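Local structure of putative protease (Parabacteroides distasonis ATCC 8503, 3KD4) at residues 135-140 against 185-190; 149-154 against 168-173; 257-262 against 288-293; 368-373 against 419-424. The protein is of unknown function but is probably an exported protease-like hydrolase. All coordinates share one frame; numbering follows the deposited sequence.

Contact 1. Residues 135-140 against 185-190; sequences QETSPV and PASSRE
Glu136 and Ser187 make the central link, Ser187 N donating to Glu136 O at 2.8 Å. The same oxygen also receives a CA-H...O approach from Ala186 CA. Beside them Gln135 reaches across with its side chain from CG outward. Its CG stands anti to the backbone N (chi1 -172°) and the chain stays extended beyond it, bringing NE2 to Pro185 O at 3.0 Å. The bond is straight at the hydrogen (165°) and lies in the amide plane of Gln135, yet NE2 sits well above the plane of the accepting carbonyl. On the other flank the methyl of Ala186 packs against the backbone leading into Pro139, with Ala186 CB 3.4 Å from Thr137 O and 3.9 Å from Pro139 CD.

The two loops meet where strand 140-150 starts and its antiparallel neighbour 174-184 ends, so their bonds carry the pairing of Val140 with Ile184 past the ends of the two strands. A water reinforces the join by donating to Thr137 O (2.7 Å) and Ser187 O (3.0 Å).

An alanine at Gln135 would probably leave Pro185 O without its amide donor and Ser200 without the OE1 it bonds to. Farther out, Arg133 makes a salt bridge with Glu136 and a hydrogen bond to Gln135 O, while Tyr43 OH bonds the hydroxyls of both Thr137 and Ser138.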
loop_
_atom_site.group_PDB
_atom_site.type_symbol
_atom_site.label_atom_id
_atom_site.label_comp_id
_atom_site.label_asym_id
_atom_site.label_seq_id
_atom_site.Cartn_x
_atom_site.Cartn_y
_atom_site.Cartn_z
ATOM N N GLN A 135 11.043 2.047 -12.117
ATOM C CA GLN A 135 11.449 0.657 -12.123
ATOM C C GLN A 135 10.284 -0.224 -12.448
ATOM O O GLN A 135 9.176 0.007 -11.963
ATOM C CB GLN A 135 12.028 0.253 -10.754
ATOM C CG GLN A 135 12.646 -1.111 -10.708
ATOM C CD GLN A 135 13.445 -1.347 -9.438
ATOM O OE1 GLN A 135 12.996 -1.024 -8.353
ATOM N NE2 GLN A 135 14.652 -1.873 -9.582
ATOM N N GLU A 136 10.527 -1.256 -13.258
ATOM C CA GLU A 136 9.500 -2.247 -13.593
ATOM C C GLU A 136 9.913 -3.653 -13.131
ATOM O O GLU A 136 10.990 -3.854 -12.579
ATOM C CB GLU A 136 9.255 -2.267 -15.110
ATOM C CG GLU A 136 8.945 -0.920 -15.708
ATOM C CD GLU A 136 7.620 -0.325 -15.253
ATOM O OE1 GLU A 136 6.757 -1.023 -14.665
ATOM O OE2 GLU A 136 7.455 0.877 -15.491
ATOM N N THR A 137 9.040 -4.626 -13.357
ATOM C CA THR A 137 9.320 -6.019 -13.006
ATOM C C THR A 137 10.284 -6.654 -14.012
ATOM O O THR A 137 10.836 -7.709 -13.771
ATOM C CB THR A 137 7.986 -6.823 -12.921
ATOM O OG1 THR A 137 7.265 -6.653 -14.135
ATOM C CG2 THR A 137 7.093 -6.294 -11.758
ATOM N N SER A 138 10.460 -6.009 -15.157
ATOM C CA SER A 138 11.535 -6.332 -16.089
ATOM C C SER A 138 12.536 -5.169 -16.126
ATOM O O SER A 138 12.168 -4.004 -15.837
ATOM C CB SER A 138 10.922 -6.534 -17.486
ATOM O OG SER A 138 10.028 -7.632 -17.512
ATOM N N PRO A 139 13.772 -5.446 -16.532
ATOM C CA PRO A 139 14.737 -4.354 -16.721
ATOM C C PRO A 139 14.305 -3.312 -17.771
ATOM O O PRO A 139 13.600 -3.635 -18.756
ATOM C CB PRO A 139 16.004 -5.052 -17.234
ATOM C CG PRO A 139 15.699 -6.524 -17.292
ATOM C CD PRO A 139 14.274 -6.753 -17.020
ATOM N N VAL A 140 14.744 -2.081 -17.546
ATOM C CA VAL A 140 14.501 -0.957 -18.455
ATOM C C VAL A 140 15.868 -0.469 -18.925
ATOM O O VAL A 140 16.672 0.038 -18.124
ATOM C CB VAL A 140 13.694 0.186 -17.790
ATOM C CG1 VAL A 140 13.497 1.335 -18.797
ATOM C CG2 VAL A 140 12.348 -0.332 -17.261
ATOM N N PRO A 185 17.616 -1.960 -13.169
ATOM C CA PRO A 185 17.390 -3.376 -12.945
ATOM C C PRO A 185 15.901 -3.670 -12.755
ATOM O O PRO A 185 15.144 -2.777 -12.417
ATOM C CB PRO A 185 18.232 -3.691 -11.695
ATOM C CG PRO A 185 18.534 -2.432 -11.063
ATOM C CD PRO A 185 18.266 -1.294 -12.022
ATOM N N ALA A 186 15.479 -4.880 -13.072
ATOM C CA ALA A 186 14.149 -5.365 -12.707
ATOM C C ALA A 186 13.993 -5.243 -11.181
ATOM O O ALA A 186 14.955 -5.428 -10.458
ATOM C CB ALA A 186 14.010 -6.851 -13.096
ATOM N N SER A 187 12.784 -4.990 -10.687
ATOM C CA SER A 187 12.591 -5.076 -9.260
ATOM C C SER A 187 12.770 -6.535 -8.809
ATOM O O SER A 187 12.643 -7.460 -9.596
ATOM C CB SER A 187 11.249 -4.496 -8.873
ATOM O OG SER A 187 10.248 -5.027 -9.699
ATOM N N SER A 188 13.115 -6.723 -7.545
ATOM C CA SER A 188 13.318 -8.061 -6.988
ATOM C C SER A 188 11.983 -8.691 -6.740
ATOM O O SER A 188 11.018 -8.021 -6.366
ATOM C CB SER A 188 14.126 -8.007 -5.689
ATOM O OG SER A 188 14.286 -9.310 -5.123
ATOM N N ARG A 189 11.922 -10.002 -6.940
ATOM C CA ARG A 189 10.705 -10.758 -6.662
ATOM C C ARG A 189 10.643 -11.126 -5.153
ATOM O O ARG A 189 9.681 -11.706 -4.731
ATOM C CB ARG A 189 10.652 -12.038 -7.524
ATOM C CG ARG A 189 10.766 -11.825 -9.062
ATOM C CD ARG A 189 11.237 -13.116 -9.761
ATOM N N GLU A 190 11.664 -10.811 -4.356
ATOM C CA GLU A 190 11.620 -11.118 -2.918
ATOM C C GLU A 190 10.371 -10.623 -2.232
ATOM O O GLU A 190 9.943 -9.491 -2.436
ATOM C CB GLU A 190 12.822 -10.539 -2.186
ATOM C CG GLU A 190 14.006 -11.421 -2.280
ATOM C CD GLU A 190 15.227 -10.868 -1.640
ATOM O OE1 GLU A 190 15.264 -9.680 -1.270
ATOM O OE2 GLU A 190 16.193 -11.640 -1.527
HETATM O O HOH W 1 8.649 -2.577 -10.082
HETATM O O HOH W 2 13.200 -1.885 -14.312
HETATM O O HOH W 3 10.724 -8.920 -11.313
#

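Contact 2. Residues 149-154 against 168-173; sequences VPEGTP and EESHDG. With PO4 (phosphate ion), chain D.
Glu151 N donates to Gly173 O at 2.9 Å, with an angle of 171° at the hydrogen. The Glu151 side chain then follows the same glycine: CG is anti to the carbonyl carbon (chi1 -77°), the chain runs extended, and CD lies 3.7 Å from Gly173 C. At its tip OE2 comes against Ser170 CB at 3.2 Å. A water links the carboxylate back to the turn, donating to Glu151 OE2 (2.9 Å) and accepting from Gly173 N (3.1 Å).

Two turns at one end of the mixed sheet meet here. Pro150 to Thr153 form a type II beta turn leaving strand 140-150, while Asp172 and Gly173, both with positive phi, connect the hairpin strands 167-171 and 174-184. Gly152 has a phi of 95°, where a side chain would press on the carbonyl oxygen of Glu151. Its N-H holds O2 of a phosphate at 2.7 Å, an ion probably taken from the crystallisation liquor. Lys175 NZ bonds that phosphate too, and also Thr153 O. At the start of the hairpin turn, His171 ND1 donates in its ring plane to the anti lone pair of its neighbour Asp172 OD2 at 2.6 Å.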
loop_
_atom_site.group_PDB
_atom_site.type_symbol
_atom_site.label_atom_id
_atom_site.label_comp_id
_atom_site.label_asym_id
_atom_site.label_seq_id
_atom_site.Cartn_x
_atom_site.Cartn_y
_atom_site.Cartn_z
ATOM N N VAL A 149 6.385 22.975 -18.185
ATOM C CA VAL A 149 5.412 23.890 -17.586
ATOM C C VAL A 149 5.688 25.303 -18.143
ATOM O O VAL A 149 6.783 25.571 -18.672
ATOM C CB VAL A 149 5.449 23.888 -16.030
ATOM C CG1 VAL A 149 5.422 22.451 -15.464
ATOM C CG2 VAL A 149 6.668 24.646 -15.496
ATOM N N PRO A 150 4.708 26.206 -18.024
ATOM C CA PRO A 150 4.930 27.581 -18.471
ATOM C C PRO A 150 5.997 28.283 -17.638
ATOM O O PRO A 150 6.070 28.084 -16.449
ATOM C CB PRO A 150 3.556 28.267 -18.288
ATOM C CG PRO A 150 2.577 27.155 -18.183
ATOM C CD PRO A 150 3.357 26.012 -17.511
ATOM N N GLU A 151 6.842 29.065 -18.298
ATOM C CA GLU A 151 7.766 29.910 -17.570
ATOM C C GLU A 151 6.982 30.709 -16.565
ATOM O O GLU A 151 5.881 31.191 -16.847
ATOM C CB GLU A 151 8.568 30.823 -18.503
ATOM C CG GLU A 151 9.629 29.980 -19.148
ATOM C CD GLU A 151 10.550 30.698 -20.088
ATOM O OE1 GLU A 151 10.286 31.883 -20.457
ATOM O OE2 GLU A 151 11.546 30.027 -20.465
ATOM N N GLY A 152 7.529 30.782 -15.378
ATOM C CA GLY A 152 6.875 31.501 -14.309
ATOM C C GLY A 152 6.033 30.641 -13.392
ATOM O O GLY A 152 5.589 31.137 -12.333
ATOM N N THR A 153 5.773 29.392 -13.785
ATOM C CA THR A 153 5.064 28.445 -12.952
ATOM C C THR A 153 6.087 27.821 -11.983
ATOM O O THR A 153 7.175 27.400 -12.399
ATOM C CB THR A 153 4.375 27.324 -13.811
ATOM O OG1 THR A 153 3.313 27.906 -14.584
ATOM C CG2 THR A 153 3.784 26.142 -12.950
ATOM N N PRO A 154 5.769 27.790 -10.687
ATOM C CA PRO A 154 6.722 27.119 -9.790
ATOM C C PRO A 154 6.794 25.625 -10.089
ATOM O O PRO A 154 5.797 25.032 -10.416
ATOM C CB PRO A 154 6.122 27.361 -8.397
ATOM C CG PRO A 154 4.646 27.481 -8.656
ATOM C CD PRO A 154 4.560 28.238 -9.982
ATOM N N GLU A 168 18.022 20.980 -17.643
ATOM C CA GLU A 168 16.994 22.019 -17.738
ATOM C C GLU A 168 17.079 22.643 -19.101
ATOM O O GLU A 168 18.154 22.858 -19.583
ATOM C CB GLU A 168 17.227 23.114 -16.694
ATOM C CG GLU A 168 17.013 22.671 -15.271
ATOM C CD GLU A 168 17.408 23.752 -14.249
ATOM O OE1 GLU A 168 18.385 24.514 -14.493
ATOM O OE2 GLU A 168 16.738 23.831 -13.188
ATOM N N GLU A 169 15.943 22.940 -19.721
ATOM C CA GLU A 169 15.933 23.457 -21.062
ATOM C C GLU A 169 14.711 24.361 -21.178
ATOM O O GLU A 169 13.584 23.910 -20.965
ATOM C CB GLU A 169 15.824 22.283 -22.012
ATOM C CG GLU A 169 15.752 22.613 -23.456
ATOM C CD GLU A 169 15.742 21.365 -24.296
ATOM O OE1 GLU A 169 15.910 20.276 -23.695
ATOM O OE2 GLU A 169 15.557 21.449 -25.534
ATOM N N SER A 170 14.912 25.636 -21.440
ATOM C CA SER A 170 13.795 26.486 -21.722
ATOM C C SER A 170 13.706 26.807 -23.198
ATOM O O SER A 170 14.726 26.874 -23.923
ATOM C CB SER A 170 13.808 27.737 -20.864
ATOM O OG SER A 170 14.886 28.580 -21.193
ATOM N N HIS A 171 12.472 26.991 -23.643
ATOM C CA HIS A 171 12.193 27.306 -25.039
ATOM C C HIS A 171 10.761 27.795 -25.143
ATOM O O HIS A 171 9.879 27.286 -24.458
ATOM C CB HIS A 171 12.378 26.047 -25.921
ATOM C CG HIS A 171 11.356 24.988 -25.660
ATOM N ND1 HIS A 171 10.182 24.901 -26.382
ATOM C CD2 HIS A 171 11.286 24.030 -24.697
ATOM C CE1 HIS A 171 9.437 23.931 -25.874
ATOM N NE2 HIS A 171 10.095 23.368 -24.871
ATOM N N ASP A 172 10.550 28.806 -25.977
ATOM C CA ASP A 172 9.211 29.202 -26.396
ATOM C C ASP A 172 8.276 29.542 -25.231
ATOM O O ASP A 172 7.086 29.290 -25.318
ATOM C CB ASP A 172 8.623 28.089 -27.279
ATOM C CG ASP A 172 9.549 27.724 -28.445
ATOM O OD1 ASP A 172 9.724 28.590 -29.373
ATOM O OD2 ASP A 172 10.144 26.604 -28.407
ATOM N N GLY A 173 8.816 30.140 -24.174
ATOM C CA GLY A 173 8.048 30.489 -22.961
ATOM C C GLY A 173 7.737 29.284 -22.064
ATOM O O GLY A 173 6.899 29.367 -21.183
HETATM P P PO4 D . 11.065 30.556 -14.641
HETATM O O1 PO4 D . 11.054 30.384 -16.140
HETATM O O2 PO4 D . 9.787 29.951 -14.105
HETATM O O3 PO4 D . 12.259 29.839 -14.060
HETATM O O4 PO4 D . 11.145 32.021 -14.305
HETATM O O HOH W 4 11.728 30.572 -23.310
#

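Contact 3. Residues 257-262 against 288-293; sequences NNLSTC and LEIAQL
Ile290 meets Leu259 and Thr261 with its long branch, on the face of helix 287-300 turned to the chain as it comes out of helix 244-258. This is the helical middle part of the protein, where strand 260-261 pairs in parallel with strand 284-285 just ahead of the second helix, through backbone bonds such as those of Ser260 with Ala283 and Gly285.

From CB the Ile290 side chain leaves the helix toward the loop. CG1 is anti to the carbonyl carbon (chi1 -66°) and brushes Leu259 CD2 at 4.1 Å, the two side chains lying alongside but running in opposite senses. Beyond it, CD1 is carried on in an extended line (chi2 167°) to the strand. There it sits 3.8 Å from Thr261 CA and 3.9 Å from Ser260 O, with Thr261 CB and CG2 close by. Ile290 and Thr261 cross at about a right angle, and the strand is met by a methyl tip rather than by the flank of the side chain.

One helical turn later Leu293 continues the apolar strip. Its CD2 touches both methyls of Leu259, with CD1 at 4.0 Å and CD2 at 3.8 Å. Helix 276-282 adds to this cluster, Val279 touching Leu259 and Ile276 touching Leu293. A glycerol, probably from the crystallisation liquor, lies about 4 Å from the Ile290 side chain. The nearest approach to that residue is polar against apolar: Thr261 OG1 rests 3.4 Å from Ile290 CD1.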
loop_
_atom_site.group_PDB
_atom_site.type_symbol
_atom_site.label_atom_id
_atom_site.label_comp_id
_atom_site.label_asym_id
_atom_site.label_seq_id
_atom_site.Cartn_x
_atom_site.Cartn_y
_atom_site.Cartn_z
ATOM N N ASN A 257 -19.740 0.638 9.819
ATOM C CA ASN A 257 -20.848 -0.290 9.604
ATOM C C ASN A 257 -21.715 0.046 8.421
ATOM O O ASN A 257 -22.442 -0.796 7.964
ATOM C CB ASN A 257 -21.743 -0.370 10.853
ATOM C CG ASN A 257 -21.057 -1.062 12.009
ATOM O OD1 ASN A 257 -20.097 -1.810 11.809
ATOM N ND2 ASN A 257 -21.520 -0.796 13.232
ATOM N N ASN A 258 -21.656 1.274 7.930
ATOM C CA ASN A 258 -22.611 1.715 6.934
ATOM C C ASN A 258 -22.034 2.183 5.612
ATOM O O ASN A 258 -22.781 2.411 4.684
ATOM C CB ASN A 258 -23.506 2.784 7.565
ATOM C CG ASN A 258 -24.421 2.194 8.620
ATOM O OD1 ASN A 258 -25.406 1.586 8.277
ATOM N ND2 ASN A 258 -24.069 2.317 9.886
ATOM N N LEU A 259 -20.722 2.326 5.508
ATOM C CA LEU A 259 -20.103 2.769 4.259
ATOM C C LEU A 259 -19.098 1.737 3.832
ATOM O O LEU A 259 -18.293 1.273 4.637
ATOM C CB LEU A 259 -19.393 4.111 4.425
ATOM C CG LEU A 259 -20.274 5.360 4.276
ATOM C CD1 LEU A 259 -20.878 5.797 5.629
ATOM C CD2 LEU A 259 -19.470 6.496 3.666
ATOM N N SER A 260 -19.147 1.353 2.568
ATOM C CA SER A 260 -18.103 0.509 2.040
ATOM C C SER A 260 -17.068 1.412 1.350
ATOM O O SER A 260 -17.399 2.524 0.906
ATOM C CB SER A 260 -18.693 -0.508 1.097
ATOM O OG SER A 260 -19.214 0.162 -0.020
ATOM N N THR A 261 -15.818 0.954 1.301
ATOM C CA THR A 261 -14.754 1.754 0.722
ATOM C C THR A 261 -14.574 1.418 -0.737
ATOM O O THR A 261 -14.391 0.281 -1.083
ATOM C CB THR A 261 -13.422 1.553 1.397
ATOM O OG1 THR A 261 -13.605 1.738 2.787
ATOM C CG2 THR A 261 -12.390 2.617 0.892
ATOM N N CYS A 262 -14.612 2.445 -1.563
ATOM C CA CYS A 262 -14.457 2.342 -2.994
ATOM C C CYS A 262 -13.048 2.814 -3.345
ATOM O O CYS A 262 -12.767 4.002 -3.249
ATOM C CB CYS A 262 -15.503 3.266 -3.609
ATOM S SG CYS A 262 -15.707 3.112 -5.328
ATOM N N LEU A 288 -10.708 9.122 0.588
ATOM C CA LEU A 288 -10.689 10.549 0.815
ATOM C C LEU A 288 -12.063 11.025 1.316
ATOM O O LEU A 288 -12.148 11.815 2.247
ATOM C CB LEU A 288 -10.295 11.282 -0.462
ATOM C CG LEU A 288 -10.208 12.807 -0.405
ATOM C CD1 LEU A 288 -9.129 13.250 0.594
ATOM C CD2 LEU A 288 -9.940 13.400 -1.836
ATOM N N GLU A 289 -13.119 10.550 0.677
ATOM C CA GLU A 289 -14.493 10.864 1.096
ATOM C C GLU A 289 -14.777 10.374 2.510
ATOM O O GLU A 289 -15.376 11.084 3.314
ATOM C CB GLU A 289 -15.500 10.253 0.120
ATOM C CG GLU A 289 -15.640 11.044 -1.170
ATOM C CD GLU A 289 -16.477 10.337 -2.250
ATOM O OE1 GLU A 289 -16.694 9.106 -2.132
ATOM O OE2 GLU A 289 -16.943 11.016 -3.202
ATOM N N ILE A 290 -14.365 9.149 2.812
ATOM C CA ILE A 290 -14.604 8.591 4.134
ATOM C C ILE A 290 -13.827 9.343 5.212
ATOM O O ILE A 290 -14.372 9.685 6.276
ATOM C CB ILE A 290 -14.323 7.050 4.150
ATOM C CG1 ILE A 290 -15.350 6.327 3.262
ATOM C CG2 ILE A 290 -14.367 6.481 5.589
ATOM C CD1 ILE A 290 -14.981 4.840 2.942
ATOM N N ALA A 291 -12.579 9.658 4.922
ATOM C CA ALA A 291 -11.773 10.435 5.845
ATOM C C ALA A 291 -12.434 11.779 6.173
ATOM O O ALA A 291 -12.444 12.187 7.321
ATOM C CB ALA A 291 -10.376 10.670 5.262
ATOM N N GLN A 292 -12.962 12.468 5.168
ATOM C CA GLN A 292 -13.578 13.794 5.383
ATOM C C GLN A 292 -14.904 13.674 6.084
ATOM O O GLN A 292 -15.218 14.494 6.937
ATOM C CB GLN A 292 -13.738 14.578 4.075
ATOM C CG GLN A 292 -14.337 15.983 4.233
ATOM C CD GLN A 292 -13.528 16.936 5.097
ATOM O OE1 GLN A 292 -12.439 16.609 5.550
ATOM N NE2 GLN A 292 -14.063 18.143 5.306
ATOM N N LEU A 293 -15.679 12.643 5.748
ATOM C CA LEU A 293 -16.955 12.408 6.432
ATOM C C LEU A 293 -16.757 12.199 7.954
ATOM O O LEU A 293 -17.432 12.809 8.808
ATOM C CB LEU A 293 -17.663 11.197 5.812
ATOM C CG LEU A 293 -18.989 10.839 6.489
ATOM C CD1 LEU A 293 -19.927 12.076 6.469
ATOM C CD2 LEU A 293 -19.675 9.587 5.856
#

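Contact 4. Residues 368-373 against 419-424; sequences TPIQIK and LPSLIR
Ile372 N donates to Arg424 O at 2.7 Å. Arg424 returns its own N-H to Ile370 O at 2.8 Å, and Ile370 N bonds Leu422 O at 3.0 Å, the alternation expected where strands 370-380 and 423-433 begin to run parallel at one side of the mixed sheet. Leu422 O is gripped twice. Ile370 N comes from one face of its plane, and Ser421 OG, 2.7 Å away, from the other. The Ser421 hydroxyl is set between the backbone N and carbonyl carbon (chi1 74°), and its OG also lies 3.6 Å from Ile370 CG1. An alanine at Ser421 would probably cost Leu422 O its second donor and open a small gap beside Ile370 CG1.

Gln371 and Arg424 lie side by side on one face. In one of two modelled conformers of Arg424, NH1 reaches a lone pair of Gln371 OE1 at 3.0 Å, with the amide and guanidinium planes 43° apart. The opposite face is apolar: Ile423 CD1 meets Ile372 CD1 at 3.7 Å and Ile370 CB at 4.1 Å, and Ile401, from a loop, and Leu474, on strand 465-474, touch Ile423. Pro369 CB packs on Leu422 CB just before the pairing starts. Solvent can probably compete for the exposed amide-guanidinium pair, whereas the backbone bonds would hold the strands in register whatever those two side chains do.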
loop_
_atom_site.group_PDB
_atom_site.type_symbol
_atom_site.label_atom_id
_atom_site.label_comp_id
_atom_site.label_asym_id
_atom_site.label_seq_id
_atom_site.Cartn_x
_atom_site.Cartn_y
_atom_site.Cartn_z
ATOM N N THR A 368 4.419 1.542 17.765
ATOM C CA THR A 368 3.835 0.803 18.892
ATOM C C THR A 368 3.665 -0.660 18.478
ATOM O O THR A 368 3.072 -0.928 17.444
ATOM C CB THR A 368 2.428 1.349 19.271
ATOM O OG1 THR A 368 2.506 2.737 19.579
ATOM C CG2 THR A 368 1.858 0.621 20.471
ATOM N N PRO A 369 4.197 -1.612 19.272
ATOM C CA PRO A 369 3.932 -3.022 18.990
ATOM C C PRO A 369 2.470 -3.406 19.069
ATOM O O PRO A 369 1.753 -2.944 19.945
ATOM C CB PRO A 369 4.700 -3.763 20.093
ATOM C CG PRO A 369 5.681 -2.782 20.609
ATOM C CD PRO A 369 5.111 -1.431 20.415
ATOM N N ILE A 370 2.032 -4.267 18.163
ATOM C CA ILE A 370 0.744 -4.922 18.305
ATOM C C ILE A 370 0.924 -5.939 19.420
ATOM O O ILE A 370 1.976 -6.611 19.520
ATOM C CB ILE A 370 0.320 -5.641 17.016
ATOM C CG1 ILE A 370 -0.008 -4.617 15.930
ATOM C CG2 ILE A 370 -0.882 -6.584 17.249
ATOM C CD1 ILE A 370 -1.213 -3.713 16.258
ATOM N N GLN A 371 -0.087 -6.042 20.267
ATOM C CA GLN A 371 -0.037 -6.929 21.422
ATOM C C GLN A 371 -1.042 -8.013 21.209
ATOM O O GLN A 371 -2.214 -7.700 21.050
ATOM C CB GLN A 371 -0.441 -6.183 22.680
ATOM C CG GLN A 371 0.499 -5.095 23.110
ATOM C CD GLN A 371 1.772 -5.618 23.719
ATOM O OE1 GLN A 371 1.903 -6.808 24.065
ATOM N NE2 GLN A 371 2.736 -4.723 23.868
ATOM N N ILE A 372 -0.601 -9.276 21.205
ATOM C CA ILE A 372 -1.508 -10.421 21.096
ATOM C C ILE A 372 -1.410 -11.321 22.345
ATOM O O ILE A 372 -0.329 -11.656 22.833
ATOM C CB ILE A 372 -1.283 -11.208 19.790
ATOM C CG1 ILE A 372 -1.801 -10.365 18.614
ATOM C CG2 ILE A 372 -2.050 -12.549 19.796
ATOM C CD1 ILE A 372 -1.126 -10.645 17.410
ATOM N N LYS A 373 -2.568 -11.644 22.900
ATOM C CA LYS A 373 -2.619 -12.505 24.079
ATOM C C LYS A 373 -3.799 -13.420 23.900
ATOM O O LYS A 373 -4.924 -12.957 23.829
ATOM C CB LYS A 373 -2.741 -11.679 25.353
ATOM C CG LYS A 373 -2.731 -12.518 26.639
ATOM C CD LYS A 373 -2.514 -11.609 27.856
ATOM C CE LYS A 373 -2.382 -12.416 29.149
ATOM N NZ LYS A 373 -1.306 -11.827 30.024
ATOM N N LEU A 419 8.928 -5.939 8.422
ATOM C CA LEU A 419 7.777 -6.526 9.083
ATOM C C LEU A 419 6.596 -5.561 9.022
ATOM O O LEU A 419 6.794 -4.348 8.999
ATOM C CB LEU A 419 8.109 -6.782 10.543
ATOM C CG LEU A 419 9.355 -7.603 10.869
ATOM C CD1 LEU A 419 9.386 -7.767 12.384
ATOM C CD2 LEU A 419 9.307 -8.966 10.170
ATOM N N PRO A 420 5.359 -6.085 9.024
ATOM C CA PRO A 420 4.196 -5.198 8.997
ATOM C C PRO A 420 4.125 -4.283 10.228
ATOM O O PRO A 420 3.691 -3.140 10.118
ATOM C CB PRO A 420 3.011 -6.174 8.985
ATOM C CG PRO A 420 3.549 -7.478 8.608
ATOM C CD PRO A 420 4.979 -7.509 8.992
ATOM N N SER A 421 4.594 -4.781 11.375
ATOM C CA SER A 421 4.598 -4.015 12.632
ATOM C C SER A 421 5.568 -4.644 13.605
ATOM O O SER A 421 6.007 -5.771 13.407
ATOM C CB SER A 421 3.220 -4.018 13.291
ATOM O OG SER A 421 2.915 -5.285 13.883
ATOM N N LEU A 422 5.882 -3.933 14.670
ATOM C CA LEU A 422 6.478 -4.585 15.828
ATOM C C LEU A 422 5.361 -5.415 16.460
ATOM O O LEU A 422 4.163 -5.141 16.237
ATOM C CB LEU A 422 7.033 -3.593 16.826
ATOM C CG LEU A 422 8.073 -2.633 16.250
ATOM C CD1 LEU A 422 8.583 -1.714 17.388
ATOM C CD2 LEU A 422 9.207 -3.371 15.587
ATOM N N ILE A 423 5.733 -6.436 17.235
ATOM C CA ILE A 423 4.721 -7.297 17.782
ATOM C C ILE A 423 5.219 -7.967 19.055
ATOM O O ILE A 423 6.451 -8.184 19.254
ATOM C CB ILE A 423 4.288 -8.363 16.729
ATOM C CG1 ILE A 423 2.937 -8.977 17.113
ATOM C CG2 ILE A 423 5.415 -9.427 16.554
ATOM C CD1 ILE A 423 2.013 -9.246 15.944
ATOM N N ARG A 424 4.246 -8.260 19.912
ATOM C CA ARG A 424 4.462 -9.045 21.114
ATOM C C ARG A 424 3.290 -9.984 21.256
ATOM O O ARG A 424 2.121 -9.534 21.309
ATOM C CB ARG A 424 4.532 -8.161 22.351
ATOM C CG ARG A 424 5.572 -7.068 22.308
ATOM C CD ARG A 424 5.429 -6.135 23.515
ATOM N NE ARG A 424 6.149 -6.559 24.716
ATOM C CZ ARG A 424 5.630 -7.340 25.649
ATOM N NH1 ARG A 424 4.398 -7.797 25.499
ATOM N NH2 ARG A 424 6.340 -7.662 26.727
HETATM O O HOH W 5 4.821 -1.423 15.245
#

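In the fold
The four contacts are spread over an elongated chain and none touches another. Contacts 1 and 2 join loops and turns at the ends of strands of the same mixed sheet, contact 2 nested along the chain within the loop that contact 1 closes; their centres are 33 Å apart. Contact 3 lies in the helical middle part, its centre 35 Å from that of contact 1 and on the other side of the chain's centre. Contact 4 starts the C-terminal sheet. It comes nearest to contact 1, about 11 Å between nearest atoms, but its centre is 50 Å from that of contact 2. No active site is established. Glycerols beside contacts 1 and 3 and the phosphate at contact 2 probably come from the crystallisation liquor.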